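Local coordinates for protein cytochrome c XoxG (Methylobacterium extorquens, PDB 6ONQ) that binds heme c and, as a c-type cytochrome, probably carries electrons in lanthanide-dependent methanol oxidation, at residues 164-168 with 169-173; 79-82 with 83-86; 55-59 with 60-64. All coordinates share one frame; numbering follows the deposited sequence.

Contact 1 (164-168 with 169-173); sequences RARAA and GAWGR
This is a local, mostly buried contact at the C-terminal end of helix 156-167, where the chain leaves the last turn and folds back over it: Ala165 and Arg166 meet Gly169 to Arg173. Two bonds reach back into the last turn, Gly169 N to Arg166 O at 2.9 Å and, weaker and bent, Ala170 N to Ala165 O at 3.0 Å. With Gly169 at positive phi (64°), they make a Schellman motif, a standard way of ending an alpha helix; a positive phi by itself favours glycine. Ala165 O receives a further backbone N-H, that of Trp171, at 3.2 Å. Beyond the reversal, Arg166 carries the side-chain part of the contact. Its chain folds at chi2 and chi3 (-75° and -62°), which curls the guanidinium back to the departing loop. There NH1 donates to Trp171 O at 2.8 Å, and this acceptor lies at the guanidinium edge, close to the plane of the group. Gly172 O sits over one face instead, and CG of Arg173 approaches Arg166 NH2 to 3.5 Å. Arg166 NE is held from elsewhere by Asp102 O. Ala165 CB rests against Trp171 CB at 4.1 Å, while the indole edge meets Arg166 CD and Trp171 NE1 bonds to Ala174 O. Strand 69-74 packs on the alanines through Phe71, which touches Ala165, Ala168 and Ala170, and Val48 and Leu49 of helix 46-51 also cover Ala168.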
ATOM      1  N   ARG A 164      -0.102  -2.407   2.667  1.00 19.90           N
ATOM      2  CA  ARG A 164       0.258  -3.812   2.792  1.00 11.03           C
ATOM      3  C   ARG A 164       1.694  -3.969   3.262  1.00 15.56           C
ATOM      4  O   ARG A 164       1.990  -4.830   4.101  1.00 24.05           O
ATOM      5  CB  ARG A 164       0.068  -4.524   1.460  1.00 17.30           C
ATOM      6  CG  ARG A 164      -0.634  -5.845   1.586  1.00 16.93           C
ATOM      7  CD  ARG A 164      -0.482  -6.674   0.329  1.00 16.81           C
ATOM      8  NE  ARG A 164      -0.608  -8.084   0.668  1.00 21.71           N
ATOM      9  CZ  ARG A 164      -0.859  -9.056  -0.198  1.00 20.38           C
ATOM     10  NH1 ARG A 164      -1.015  -8.784  -1.486  1.00 19.72           N
ATOM     11  NH2 ARG A 164      -0.954 -10.305   0.239  1.00 35.46           N
ATOM     12  N   ALA A 165       2.606  -3.160   2.720  1.00 20.82           N
ATOM     13  CA  ALA A 165       3.997  -3.217   3.160  1.00 20.68           C
ATOM     14  C   ALA A 165       4.139  -2.808   4.616  1.00 16.02           C
ATOM     15  O   ALA A 165       5.010  -3.327   5.323  1.00 20.77           O
ATOM     16  CB  ALA A 165       4.869  -2.336   2.272  1.00 14.58           C
ATOM     17  N   ARG A 166       3.296  -1.888   5.084  1.00 16.31           N
ATOM     18  CA  ARG A 166       3.290  -1.557   6.505  1.00 20.40           C
ATOM     19  C   ARG A 166       2.808  -2.739   7.332  1.00 17.88           C
ATOM     20  O   ARG A 166       3.424  -3.099   8.341  1.00 28.57           O
ATOM     21  CB  ARG A 166       2.417  -0.328   6.758  1.00 19.51           C
ATOM     22  CG  ARG A 166       2.925   0.943   6.068  1.00 22.72           C
ATOM     23  CD  ARG A 166       4.145   1.534   6.772  1.00 19.92           C
ATOM     24  NE  ARG A 166       3.824   1.922   8.140  1.00 25.99           N
ATOM     25  CZ  ARG A 166       4.405   1.414   9.223  1.00 32.95           C
ATOM     26  NH1 ARG A 166       5.361   0.494   9.114  1.00 23.61           N
ATOM     27  NH2 ARG A 166       4.022   1.827  10.420  1.00 26.55           N
ATOM     28  N   ALA A 167       1.716  -3.371   6.901  1.00 27.93           N
ATOM     29  CA  ALA A 167       1.127  -4.464   7.664  1.00 15.65           C
ATOM     30  C   ALA A 167       2.073  -5.647   7.769  1.00 25.06           C
ATOM     31  O   ALA A 167       2.078  -6.351   8.786  1.00 21.75           O
ATOM     32  CB  ALA A 167      -0.192  -4.889   7.025  1.00 14.95           C
ATOM     33  N   ALA A 168       2.870  -5.887   6.733  1.00 21.79           N
ATOM     34  CA  ALA A 168       3.845  -6.965   6.764  1.00 19.03           C
ATOM     35  C   ALA A 168       5.101  -6.597   7.541  1.00 29.79           C
ATOM     36  O   ALA A 168       5.986  -7.449   7.699  1.00 27.01           O
ATOM     37  CB  ALA A 168       4.218  -7.368   5.337  1.00  9.07           C
ATOM     38  N   GLY A 169       5.203  -5.360   8.023  1.00 20.09           N
ATOM     39  CA  GLY A 169       6.450  -4.900   8.593  1.00 20.86           C
ATOM     40  C   GLY A 169       7.594  -4.834   7.608  1.00 28.32           C
ATOM     41  O   GLY A 169       8.750  -4.733   8.024  1.00 36.25           O
ATOM     42  N   ALA A 170       7.309  -4.901   6.304  1.00 21.37           N
ATOM     43  CA  ALA A 170       8.349  -4.822   5.282  1.00 25.95           C
ATOM     44  C   ALA A 170       8.804  -3.397   5.016  1.00 30.88           C
ATOM     45  O   ALA A 170       9.821  -3.199   4.340  1.00 32.41           O
ATOM     46  CB  ALA A 170       7.865  -5.439   3.967  1.00 21.91           C
ATOM     47  N   TRP A 171       8.060  -2.412   5.500  1.00 34.76           N
ATOM     48  CA  TRP A 171       8.470  -1.025   5.440  1.00 30.21           C
ATOM     49  C   TRP A 171       8.199  -0.408   6.795  1.00 34.87           C
ATOM     50  O   TRP A 171       7.177  -0.703   7.419  1.00 38.21           O
ATOM     51  CB  TRP A 171       7.730  -0.241   4.353  1.00 28.72           C
ATOM     52  CG  TRP A 171       8.249   1.161   4.223  1.00 49.07           C
ATOM     53  CD1 TRP A 171       7.632   2.307   4.633  1.00 41.46           C
ATOM     54  CD2 TRP A 171       9.508   1.564   3.668  1.00 44.77           C
ATOM     55  NE1 TRP A 171       8.421   3.393   4.358  1.00 34.61           N
ATOM     56  CE2 TRP A 171       9.580   2.963   3.767  1.00 36.07           C
ATOM     57  CE3 TRP A 171      10.580   0.875   3.096  1.00 59.10           C
ATOM     58  CZ2 TRP A 171      10.677   3.684   3.319  1.00 35.59           C
ATOM     59  CZ3 TRP A 171      11.668   1.596   2.648  1.00 44.12           C
ATOM     60  CH2 TRP A 171      11.705   2.985   2.758  1.00 36.85           C
ATOM     61  N   GLY A 172       9.112   0.435   7.246  1.00 30.87           N
ATOM     62  CA  GLY A 172       8.995   1.089   8.531  1.00 28.69           C
ATOM     63  C   GLY A 172       8.215   2.381   8.467  1.00 28.76           C
ATOM     64  O   GLY A 172       7.344   2.576   7.613  1.00 37.47           O
ATOM     65  N   ARG A 173       8.531   3.281   9.387  1.00 42.99           N
ATOM     66  CA  ARG A 173       7.846   4.573   9.452  1.00 54.86           C
ATOM     67  C   ARG A 173       8.705   5.691   8.885  1.00 41.01           C
ATOM     68  O   ARG A 173       8.834   6.768   9.468  1.00 57.70           O
ATOM     69  CB  ARG A 173       7.430   4.883  10.881  1.00 37.87           C
ATOM     70  CG  ARG A 173       6.755   3.739  11.585  1.00 43.25           C
ATOM     71  CD  ARG A 173       6.246   4.214  12.918  1.00 56.65           C
ATOM     72  NE  ARG A 173       6.100   5.663  12.901  1.00 54.19           N
ATOM     73  CZ  ARG A 173       5.702   6.385  13.941  1.00 68.14           C
ATOM     74  NH1 ARG A 173       5.408   5.787  15.092  1.00 72.85           N
ATOM     75  NH2 ARG A 173       5.604   7.704  13.827  1.00 56.78           N
TER

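Contact 2 (79-82 with 83-86)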
ATOM      1  N   LYS A  79      15.300   0.373  -1.066  1.00 45.98           N
ATOM      2  CA  LYS A  79      14.639   0.621  -2.339  1.00 37.05           C
ATOM      3  C   LYS A  79      13.250  -0.018  -2.341  1.00 48.09           C
ATOM      4  O   LYS A  79      13.058  -1.106  -1.793  1.00 45.63           O
ATOM      5  CB  LYS A  79      15.500   0.062  -3.476  1.00 36.63           C
ATOM      6  CG  LYS A  79      15.158   0.612  -4.840  1.00 36.17           C
ATOM      7  CD  LYS A  79      15.836  -0.171  -5.954  1.00 33.99           C
ATOM      8  CE  LYS A  79      15.249   0.227  -7.310  1.00 60.96           C
ATOM      9  NZ  LYS A  79      16.190   0.199  -8.461  1.00 70.11           N
ATOM     10  N   VAL A  80      12.273   0.665  -2.947  1.00 39.31           N
ATOM     11  CA  VAL A  80      10.896   0.183  -2.994  1.00 24.88           C
ATOM     12  C   VAL A  80      10.360   0.293  -4.413  1.00 35.36           C
ATOM     13  O   VAL A  80      10.811   1.123  -5.204  1.00 43.38           O
ATOM     14  CB  VAL A  80       9.959   0.946  -2.033  1.00 27.61           C
ATOM     15  CG1 VAL A  80      10.519   0.965  -0.613  1.00 25.87           C
ATOM     16  CG2 VAL A  80       9.704   2.340  -2.550  1.00 34.04           C
ATOM     17  N   ASP A  81       9.383  -0.557  -4.731  1.00 39.10           N
ATOM     18  CA  ASP A  81       8.715  -0.500  -6.023  1.00 24.96           C
ATOM     19  C   ASP A  81       7.936   0.805  -6.150  1.00 26.73           C
ATOM     20  O   ASP A  81       7.714   1.527  -5.174  1.00 27.17           O
ATOM     21  CB  ASP A  81       7.778  -1.701  -6.209  1.00 32.48           C
ATOM     22  CG  ASP A  81       6.424  -1.538  -5.480  1.00 38.21           C
ATOM     23  OD1 ASP A  81       6.384  -1.598  -4.224  1.00 20.90           O
ATOM     24  OD2 ASP A  81       5.388  -1.375  -6.170  1.00 44.84           O
ATOM     25  N   TRP A  82       7.493   1.090  -7.375  1.00 28.37           N
ATOM     26  CA  TRP A  82       6.851   2.371  -7.641  1.00 22.31           C
ATOM     27  C   TRP A  82       5.614   2.564  -6.775  1.00 27.12           C
ATOM     28  O   TRP A  82       5.435   3.617  -6.152  1.00 31.64           O
ATOM     29  CB  TRP A  82       6.485   2.488  -9.117  1.00 26.73           C
ATOM     30  CG  TRP A  82       5.608   3.660  -9.353  1.00 31.77           C
ATOM     31  CD1 TRP A  82       4.279   3.644  -9.657  1.00 42.67           C
ATOM     32  CD2 TRP A  82       5.985   5.035  -9.267  1.00 31.00           C
ATOM     33  NE1 TRP A  82       3.804   4.927  -9.777  1.00 41.45           N
ATOM     34  CE2 TRP A  82       4.833   5.801  -9.540  1.00 50.62           C
ATOM     35  CE3 TRP A  82       7.185   5.696  -8.985  1.00 43.04           C
ATOM     36  CZ2 TRP A  82       4.847   7.194  -9.538  1.00 47.81           C
ATOM     37  CZ3 TRP A  82       7.198   7.078  -8.988  1.00 34.20           C
ATOM     38  CH2 TRP A  82       6.037   7.812  -9.265  1.00 49.89           C
ATOM     39  N   PHE A  83       4.755   1.550  -6.705  1.00 33.72           N
ATOM     40  CA  PHE A  83       3.462   1.745  -6.060  1.00 26.22           C
ATOM     41  C   PHE A  83       3.588   1.886  -4.551  1.00 25.16           C
ATOM     42  O   PHE A  83       2.753   2.549  -3.929  1.00 21.75           O
ATOM     43  CB  PHE A  83       2.516   0.613  -6.431  1.00 18.94           C
ATOM     44  CG  PHE A  83       2.053   0.690  -7.844  1.00 32.19           C
ATOM     45  CD1 PHE A  83       2.902   0.340  -8.880  1.00 47.70           C
ATOM     46  CD2 PHE A  83       0.793   1.163  -8.147  1.00 44.72           C
ATOM     47  CE1 PHE A  83       2.485   0.435 -10.192  1.00 52.56           C
ATOM     48  CE2 PHE A  83       0.367   1.262  -9.462  1.00 40.82           C
ATOM     49  CZ  PHE A  83       1.211   0.898 -10.480  1.00 51.92           C
ATOM     50  N   THR A  84       4.617   1.307  -3.938  1.00 22.66           N
ATOM     51  CA  THR A  84       4.842   1.615  -2.531  1.00 16.04           C
ATOM     52  C   THR A  84       5.214   3.082  -2.362  1.00 27.07           C
ATOM     53  O   THR A  84       4.664   3.779  -1.502  1.00 32.38           O
ATOM     54  CB  THR A  84       5.916   0.708  -1.935  1.00 22.92           C
ATOM     55  OG1 THR A  84       5.511  -0.663  -2.045  1.00 21.10           O
ATOM     56  CG2 THR A  84       6.121   1.040  -0.470  1.00 17.87           C
ATOM     57  N   TYR A  85       6.141   3.575  -3.191  1.00 36.58           N
ATOM     58  CA  TYR A  85       6.498   4.992  -3.160  1.00 32.74           C
ATOM     59  C   TYR A  85       5.272   5.865  -3.409  1.00 27.62           C
ATOM     60  O   TYR A  85       4.935   6.733  -2.595  1.00 30.04           O
ATOM     61  CB  TYR A  85       7.601   5.275  -4.191  1.00 35.71           C
ATOM     62  CG  TYR A  85       7.910   6.745  -4.417  1.00 47.22           C
ATOM     63  CD1 TYR A  85       8.760   7.443  -3.560  1.00 44.55           C
ATOM     64  CD2 TYR A  85       7.356   7.434  -5.492  1.00 49.20           C
ATOM     65  CE1 TYR A  85       9.041   8.788  -3.766  1.00 55.62           C
ATOM     66  CE2 TYR A  85       7.631   8.779  -5.704  1.00 62.16           C
ATOM     67  CZ  TYR A  85       8.474   9.450  -4.840  1.00 68.27           C
ATOM     68  OH  TYR A  85       8.747  10.785  -5.053  1.00 65.21           O
ATOM     69  N   SER A  86       4.571   5.618  -4.518  1.00 23.33           N
ATOM     70  CA  SER A  86       3.427   6.447  -4.878  1.00 22.95           C
ATOM     71  C   SER A  86       2.336   6.389  -3.813  1.00 32.70           C
ATOM     72  O   SER A  86       1.745   7.419  -3.462  1.00 34.97           O
ATOM     73  CB  SER A  86       2.883   6.009  -6.235  1.00 28.36           C
ATOM     74  OG  SER A  86       1.659   6.658  -6.520  1.00 45.45           O
TER
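An N-cap with an aromatic cluster beside it starts helix 82-94, directly after the short strand 79-80: Asp81 is the capping residue, and Trp82, Phe83 and Tyr85 form the cluster. The Asp81 carboxylate turns back over the first helical turn, because CG stands between the backbone N and the carbonyl carbon (chi1 80°). OD1 accepts the Thr84 hydroxyl OG1 at 2.5 Å, on its syn side, and weakly Thr84 N at 3.4 Å; OD2 takes Phe83 N at 3.0 Å in a second weak bond. Straighter helical bonds follow, Tyr85 N to Asp81 O and Ser86 N to Trp82 O. Trp82 presents the CD1 edge of its indole to the face of Phe83, a T-shaped pair with five-membered ring and phenyl centroids 5.0 Å apart and planes at 83°. One face of the same indole carries Ser86 CB in a CH-pi contact, and CZ3 meets Tyr85 CD2 obliquely at 3.5 Å. Val80 CG2 adds an apolar touch to Tyr85 CB at 4.0 Å. Ser86 OG reaches Asp158 on helix 156-167, and Tyr85 makes a cation-pi contact with Lys179. A carboxylate that gathers amide hydrogens at the positive end of a helix dipole is probably stabilised in its ionised form, and it supplies acceptors to N-H groups that have no preceding helical carbonyl.

Contact 3 (55-59 with 60-64)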
ATOM      1  N   ALA A  55       4.618 -12.964  -6.975  1.00 36.25           N
ATOM      2  CA  ALA A  55       4.597 -14.130  -7.843  1.00 33.67           C
ATOM      3  C   ALA A  55       4.713 -13.780  -9.316  1.00 35.96           C
ATOM      4  O   ALA A  55       5.085 -14.643 -10.114  1.00 47.04           O
ATOM      5  CB  ALA A  55       3.304 -14.933  -7.631  1.00 25.10           C
ATOM      6  N   LYS A  56       4.430 -12.537  -9.681  1.00 42.51           N
ATOM      7  CA  LYS A  56       4.313 -12.124 -11.067  1.00 49.32           C
ATOM      8  C   LYS A  56       4.718 -10.659 -11.148  1.00 57.63           C
ATOM      9  O   LYS A  56       4.605  -9.923 -10.164  1.00 42.11           O
ATOM     10  CB  LYS A  56       2.875 -12.352 -11.560  1.00 36.31           C
ATOM     11  CG  LYS A  56       2.542 -11.820 -12.934  1.00 45.43           C
ATOM     12  CD  LYS A  56       1.893 -12.908 -13.761  1.00 67.69           C
ATOM     13  CE  LYS A  56       2.754 -14.171 -13.742  1.00 75.96           C
ATOM     14  NZ  LYS A  56       2.150 -15.310 -14.496  1.00 47.94           N
ATOM     15  N   GLU A  57       5.226 -10.246 -12.310  1.00 62.49           N
ATOM     16  CA  GLU A  57       5.436  -8.827 -12.559  1.00 39.34           C
ATOM     17  C   GLU A  57       4.979  -8.481 -13.962  1.00 47.99           C
ATOM     18  O   GLU A  57       5.387  -9.124 -14.934  1.00 69.98           O
ATOM     19  CB  GLU A  57       6.895  -8.401 -12.382  1.00 39.06           C
ATOM     20  CG  GLU A  57       7.024  -6.879 -12.434  1.00 65.33           C
ATOM     21  CD  GLU A  57       8.434  -6.382 -12.687  1.00 69.05           C
ATOM     22  OE1 GLU A  57       9.305  -6.558 -11.807  1.00 59.77           O
ATOM     23  OE2 GLU A  57       8.662  -5.803 -13.770  1.00 56.00           O
ATOM     24  N   GLU A  58       4.139  -7.455 -14.052  1.00 65.33           N
ATOM     25  CA  GLU A  58       3.628  -6.906 -15.303  1.00 58.76           C
ATOM     26  C   GLU A  58       4.035  -5.438 -15.334  1.00 72.83           C
ATOM     27  O   GLU A  58       3.266  -4.563 -14.927  1.00 69.93           O
ATOM     28  CB  GLU A  58       2.129  -7.077 -15.381  1.00 57.44           C
ATOM     29  CG  GLU A  58       1.593  -7.518 -16.725  1.00 88.21           C
ATOM     30  CD  GLU A  58       0.148  -7.979 -16.630  1.00102.21           C
ATOM     31  OE1 GLU A  58      -0.656  -7.641 -17.527  1.00 94.50           O
ATOM     32  OE2 GLU A  58      -0.184  -8.679 -15.649  1.00105.15           O
ATOM     33  N   ASP A  59       5.269  -5.181 -15.775  1.00 70.78           N
ATOM     34  CA  ASP A  59       5.752  -3.822 -15.998  1.00 66.43           C
ATOM     35  C   ASP A  59       5.707  -2.967 -14.734  1.00 63.25           C
ATOM     36  O   ASP A  59       4.806  -2.136 -14.575  1.00 61.37           O
ATOM     37  CB  ASP A  59       4.935  -3.159 -17.110  1.00 67.00           C
ATOM     38  CG  ASP A  59       5.745  -2.167 -17.919  1.00 93.02           C
ATOM     39  OD1 ASP A  59       5.219  -1.072 -18.225  1.00 96.30           O
ATOM     40  OD2 ASP A  59       6.906  -2.486 -18.254  1.00 91.86           O
ATOM     41  N   GLY A  60       6.669  -3.151 -13.831  1.00 44.20           N
ATOM     42  CA  GLY A  60       6.718  -2.389 -12.599  1.00 47.80           C
ATOM     43  C   GLY A  60       5.627  -2.692 -11.591  1.00 58.05           C
ATOM     44  O   GLY A  60       5.728  -2.232 -10.442  1.00 38.20           O
ATOM     45  N   LYS A  61       4.588  -3.434 -11.976  1.00 59.47           N
ATOM     46  CA  LYS A  61       3.507  -3.833 -11.084  1.00 40.15           C
ATOM     47  C   LYS A  61       3.744  -5.265 -10.619  1.00 45.60           C
ATOM     48  O   LYS A  61       3.934  -6.165 -11.445  1.00 50.22           O
ATOM     49  CB  LYS A  61       2.155  -3.750 -11.793  1.00 41.63           C
ATOM     50  CG  LYS A  61       1.518  -2.384 -11.835  1.00 52.76           C
ATOM     51  CD  LYS A  61       0.994  -2.090 -13.242  1.00 76.85           C
ATOM     52  CE  LYS A  61       0.964  -0.599 -13.550  1.00 79.98           C
ATOM     53  NZ  LYS A  61       2.323  -0.017 -13.713  1.00 79.44           N
ATOM     54  N   TYR A  62       3.709  -5.477  -9.313  1.00 37.20           N
ATOM     55  CA  TYR A  62       3.862  -6.808  -8.755  1.00 30.80           C
ATOM     56  C   TYR A  62       2.525  -7.344  -8.258  1.00 25.57           C
ATOM     57  O   TYR A  62       1.649  -6.588  -7.830  1.00 27.88           O
ATOM     58  CB  TYR A  62       4.885  -6.797  -7.624  1.00 21.16           C
ATOM     59  CG  TYR A  62       6.225  -6.285  -8.068  1.00 35.07           C
ATOM     60  CD1 TYR A  62       6.490  -4.924  -8.102  1.00 44.08           C
ATOM     61  CD2 TYR A  62       7.221  -7.158  -8.480  1.00 34.79           C
ATOM     62  CE1 TYR A  62       7.714  -4.441  -8.516  1.00 31.72           C
ATOM     63  CE2 TYR A  62       8.449  -6.685  -8.899  1.00 49.65           C
ATOM     64  CZ  TYR A  62       8.687  -5.321  -8.919  1.00 41.24           C
ATOM     65  OH  TYR A  62       9.903  -4.824  -9.329  1.00 45.76           O
ATOM     66  N   PHE A  63       2.375  -8.667  -8.334  1.00 35.91           N
ATOM     67  CA  PHE A  63       1.173  -9.365  -7.894  1.00 33.53           C
ATOM     68  C   PHE A  63       1.554 -10.576  -7.053  1.00 32.50           C
ATOM     69  O   PHE A  63       2.654 -11.122  -7.183  1.00 44.59           O
ATOM     70  CB  PHE A  63       0.322  -9.800  -9.087  1.00 23.39           C
ATOM     71  CG  PHE A  63      -0.102  -8.666  -9.970  1.00 22.61           C
ATOM     72  CD1 PHE A  63       0.685  -8.272 -11.035  1.00 29.10           C
ATOM     73  CD2 PHE A  63      -1.290  -7.991  -9.732  1.00 27.61           C
ATOM     74  CE1 PHE A  63       0.297  -7.227 -11.853  1.00 34.00           C
ATOM     75  CE2 PHE A  63      -1.687  -6.945 -10.547  1.00 26.00           C
ATOM     76  CZ  PHE A  63      -0.891  -6.562 -11.610  1.00 27.00           C
ATOM     77  N   ASP A  64       0.638 -10.992  -6.179  1.00 28.14           N
ATOM     78  CA  ASP A  64       0.851 -12.183  -5.366  1.00 31.88           C
ATOM     79  C   ASP A  64       0.208 -13.395  -6.046  1.00 23.99           C
ATOM     80  O   ASP A  64      -0.410 -13.280  -7.109  1.00 24.41           O
ATOM     81  CB  ASP A  64       0.320 -11.971  -3.943  1.00 27.78           C
ATOM     82  CG  ASP A  64      -1.191 -11.696  -3.890  1.00 41.40           C
ATOM     83  OD1 ASP A  64      -1.918 -11.993  -4.866  1.00 36.95           O
ATOM     84  OD2 ASP A  64      -1.662 -11.179  -2.848  1.00 50.17           O
TER
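One face of the Tyr62 ring is covered by Glu57 CG, 4.1 Å from the ring centroid in a CH-pi contact, while on the opposite face of the ribbon the Phe63 ring is met at its edge by Lys56 O and by Glu58 CB, which lies 4.0 Å from Phe63 CE1. Glu57 and Tyr62 lie side by side and point the same way, with carboxylate and ring planes 75° apart; Glu57 CG anti to the backbone N (chi1 -171°) and a chain extended beyond it carry the carboxylate alongside the Tyr62 ring. OE2 of Glu57 turns to the hairpin bend and weakly accepts Gly60 N at 3.3 Å. The backbones form an antiparallel hairpin, strands 56-58 and 61-63, closed by Asp59 and Gly60, both at positive phi. Glu58 N bonds to Lys61 O at 2.9 Å and Phe63 N to Lys56 O at 3.1 Å. At the open end Phe63 O receives Ala55 N at 2.7 Å and, more weakly, Lys56 N, so two residues face one: a classic beta bulge. Lys61 NZ bends round to a weak bond with Asp59 O. Strand 56-58 forms an outer edge of the four-stranded antiparallel sheet, and 61-63 pairs on its other side with strand 69-74, Tyr62 bonding through its backbone to Thr70. The Tyr62 hydroxyl bonds to Glu180 and the Tyr62 ring meets His72, while Asp59 reaches Ser185 at the start of helix 184-193, against which Lys61 also packs.

Along the chain the order is contact 3, contact 2, contact 1, each closing before the next opens. Contacts 3 and 2, with centres about 13 Å apart, reach opposite outer strands of the same antiparallel sheet and touch directly, Phe83 packing on Lys61 and Asp81 on Tyr62. Centre to centre, contact 1 lies about 12 Å from contact 2, which it meets through Trp171 against Val80, and about 18 Å from contact 3, to which the Arg164–Asp64 salt bridge ties it. The sheet is thus fastened to the start of helix 82-94 and the end of helix 156-167; the side chain of Ala167 (contact 1) is about 11 Å and that of Ser86 (contact 2) about 12 Å from the heme.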